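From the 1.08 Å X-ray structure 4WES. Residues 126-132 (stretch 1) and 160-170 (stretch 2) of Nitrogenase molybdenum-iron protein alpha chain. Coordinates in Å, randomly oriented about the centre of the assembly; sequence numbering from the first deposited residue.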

# COMPACT_ATOMS: atom_id res chain seq x y z
N ALA A 126 -12.11 30.14 -24.90
CA ALA A 126 -11.97 29.56 -23.57
C ALA A 126 -12.84 30.25 -22.55
O ALA A 126 -13.42 29.62 -21.66
CB ALA A 126 -10.51 29.59 -23.12
N ILE A 127 -12.93 31.58 -22.63
CA ILE A 127 -13.83 32.32 -21.75
C ILE A 127 -15.28 31.84 -21.92
O ILE A 127 -16.01 31.60 -20.95
CB ILE A 127 -13.73 33.83 -21.97
CG1 ILE A 127 -12.35 34.37 -21.55
CG2 ILE A 127 -14.84 34.59 -21.23
CD1 ILE A 127 -12.05 35.74 -22.13
N HIS A 128 -15.71 31.72 -23.18
CA HIS A 128 -17.07 31.24 -23.43
C HIS A 128 -17.27 29.80 -22.97
O HIS A 128 -18.33 29.51 -22.40
CB HIS A 128 -17.43 31.37 -24.89
CG HIS A 128 -17.73 32.79 -25.29
ND1 HIS A 128 -19.00 33.30 -25.30
CD2 HIS A 128 -16.91 33.81 -25.67
CE1 HIS A 128 -18.95 34.56 -25.67
NE2 HIS A 128 -17.70 34.90 -25.92
N GLU A 129 -16.30 28.91 -23.16
CA GLU A 129 -16.44 27.56 -22.61
C GLU A 129 -16.53 27.57 -21.11
O GLU A 129 -17.37 26.87 -20.54
CB GLU A 129 -15.31 26.66 -23.10
CG GLU A 129 -15.42 26.26 -24.55
CD GLU A 129 -14.29 25.41 -25.12
OE1 GLU A 129 -13.29 25.16 -24.43
OE2 GLU A 129 -14.44 24.99 -26.29
N ALA A 130 -15.70 28.38 -20.45
CA ALA A 130 -15.78 28.45 -18.99
C ALA A 130 -17.14 28.95 -18.52
O ALA A 130 -17.71 28.43 -17.56
CB ALA A 130 -14.70 29.36 -18.46
N TYR A 131 -17.67 29.97 -19.19
CA TYR A 131 -18.96 30.50 -18.82
C TYR A 131 -20.06 29.47 -19.00
O TYR A 131 -20.88 29.24 -18.09
CB TYR A 131 -19.28 31.77 -19.65
CG TYR A 131 -20.67 32.26 -19.37
CD1 TYR A 131 -20.98 32.88 -18.16
CD2 TYR A 131 -21.69 32.04 -20.26
CE1 TYR A 131 -22.28 33.24 -17.86
CE2 TYR A 131 -22.97 32.45 -19.99
CZ TYR A 131 -23.26 33.01 -18.77
OH TYR A 131 -24.55 33.41 -18.48
N GLU A 132 -20.13 28.86 -20.17
CA GLU A 132 -21.21 27.94 -20.46
C GLU A 132 -21.13 26.69 -19.60
O GLU A 132 -22.16 26.11 -19.29
CB GLU A 132 -21.26 27.57 -21.93
CG GLU A 132 -21.52 28.73 -22.88
CD GLU A 132 -22.88 29.39 -22.73
OE1 GLU A 132 -22.99 30.56 -23.21
OE2 GLU A 132 -23.82 28.77 -22.20
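Stretch 2, residues 160-170: TASKEIGIPVH

Ile165 is the centre of the contact. Its CB lies over one face of the Tyr131 ring, 3.8 Å from the ring centroid and 12° off the ring normal, a CH-pi contact. Its CD1 reaches Ile127 CG2 at 4.2 Å. The chi1 of Ile165 is p and its chi2 is t. Ile127 CG2 also packs on Ala161 CB at 3.8 Å. Ile127 and Tyr131 are one helical turn apart, as are Ala161 and Ile165, so the two pairs repeat in register. The CA atoms of Ile127 and Ala161 are 7.2 Å apart, and those of Tyr131 and Ile165 7.3 Å.

Stretch 1 is helical throughout. Stretch 2 is helical from Thr160 to Ile165, and the two helices run in roughly the same direction. Their axes cross at -31° and approach to 10.6 Å. Gly166 then leaves helical angles with a positive phi of 86°. A CB at these backbone angles would be jammed against the carbonyl O of Ile165. Ser162 OG donates a 2.7 Å hydrogen bond to Ile167 O, which ties the helix to the segment after it. The chain is extended from Ile167 and enters a strand at Val169. Ile167 CD1 meets the edge of the Tyr131 ring, 3.8 Å from Tyr131 CD1. Val169 CG1 lies 4.4 Å from Ile127 CD1.

His128 leads to the polar edge. Its CB points sideways, but the end of the side chain comes nearer to stretch 2. His128 CE1 is 3.7 Å from Ile165 CG2. Glu164 OE1 lies at the ring edge, 3.2 Å from His128 CE1. The distance from His128 NE2 to Glu164 OE1 is 3.5 Å, but the angle is poor and they are not hydrogen-bonded. At Tyr131, a water bridges the stretches. It lies 2.8 Å from Tyr131 OH and donates to Ile165 O, also at 2.8 Å.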

# COMPACT_ATOMS: atom_id res chain seq x y z
N THR A 160 -15.05 42.52 -24.42
CA THR A 160 -15.98 41.99 -25.44
C THR A 160 -16.74 40.79 -24.89
O THR A 160 -17.97 40.67 -25.03
CB THR A 160 -15.21 41.64 -26.71
OG1 THR A 160 -14.65 42.86 -27.23
CG2 THR A 160 -16.12 40.98 -27.73
N ALA A 161 -16.02 39.87 -24.26
CA ALA A 161 -16.65 38.68 -23.71
C ALA A 161 -17.63 39.02 -22.61
O ALA A 161 -18.73 38.44 -22.54
CB ALA A 161 -15.61 37.69 -23.22
N SER A 162 -17.24 39.91 -21.71
CA SER A 162 -18.11 40.27 -20.59
C SER A 162 -19.46 40.80 -21.08
O SER A 162 -20.52 40.44 -20.55
CB SER A 162 -17.44 41.32 -19.71
OG SER A 162 -18.30 41.71 -18.65
N LYS A 163 -19.40 41.64 -22.10
CA LYS A 163 -20.67 42.18 -22.64
C LYS A 163 -21.53 41.07 -23.22
O LYS A 163 -22.76 41.11 -23.09
CB LYS A 163 -20.35 43.23 -23.68
CG LYS A 163 -21.61 43.90 -24.17
CD LYS A 163 -21.41 45.17 -24.98
CE LYS A 163 -22.76 45.66 -25.53
NZ LYS A 163 -22.62 46.90 -26.34
N GLU A 164 -20.91 40.08 -23.87
CA GLU A 164 -21.66 38.96 -24.44
C GLU A 164 -22.26 38.02 -23.39
O GLU A 164 -23.43 37.64 -23.49
CB GLU A 164 -20.77 38.17 -25.41
CG GLU A 164 -20.38 38.94 -26.65
CD GLU A 164 -19.64 38.09 -27.67
OE1 GLU A 164 -19.97 36.88 -27.69
OE2 GLU A 164 -18.75 38.58 -28.45
N ILE A 165 -21.49 37.67 -22.38
CA ILE A 165 -21.92 36.63 -21.44
C ILE A 165 -22.68 37.16 -20.22
O ILE A 165 -23.41 36.44 -19.55
CB ILE A 165 -20.75 35.73 -21.00
CG1 ILE A 165 -19.75 36.48 -20.11
CG2 ILE A 165 -20.11 35.09 -22.21
CD1 ILE A 165 -18.58 35.62 -19.64
N GLY A 166 -22.52 38.45 -19.92
CA GLY A 166 -23.33 39.07 -18.89
C GLY A 166 -22.80 38.93 -17.47
O GLY A 166 -23.56 39.15 -16.54
N ILE A 167 -21.52 38.57 -17.32
CA ILE A 167 -20.86 38.55 -16.01
C ILE A 167 -19.54 39.28 -16.16
O ILE A 167 -19.02 39.47 -17.27
CB ILE A 167 -20.63 37.11 -15.43
CG1 ILE A 167 -19.69 36.29 -16.30
CG2 ILE A 167 -21.98 36.44 -15.18
CD1 ILE A 167 -19.18 35.05 -15.59
N PRO A 168 -18.93 39.66 -15.03
CA PRO A 168 -17.67 40.39 -15.11
C PRO A 168 -16.53 39.49 -15.60
O PRO A 168 -16.48 38.30 -15.23
CB PRO A 168 -17.43 40.83 -13.68
CG PRO A 168 -18.80 40.87 -13.03
CD PRO A 168 -19.47 39.69 -13.67
N VAL A 169 -15.64 40.05 -16.41
CA VAL A 169 -14.41 39.38 -16.83
C VAL A 169 -13.29 40.35 -16.54
O VAL A 169 -13.28 41.47 -17.06
CB VAL A 169 -14.44 38.96 -18.31
CG1 VAL A 169 -13.22 38.15 -18.64
CG2 VAL A 169 -15.69 38.14 -18.63
N HIS A 170 -12.34 39.94 -15.72
CA HIS A 170 -11.27 40.82 -15.27
C HIS A 170 -9.94 40.37 -15.83
O HIS A 170 -9.50 39.25 -15.58
CB HIS A 170 -11.18 40.84 -13.76
CG HIS A 170 -12.46 41.25 -13.11
ND1 HIS A 170 -13.00 42.50 -13.31
CD2 HIS A 170 -13.30 40.61 -12.27
CE1 HIS A 170 -14.11 42.61 -12.61
NE2 HIS A 170 -14.34 41.48 -11.99
O HOH W 1 -25.19 35.97 -17.49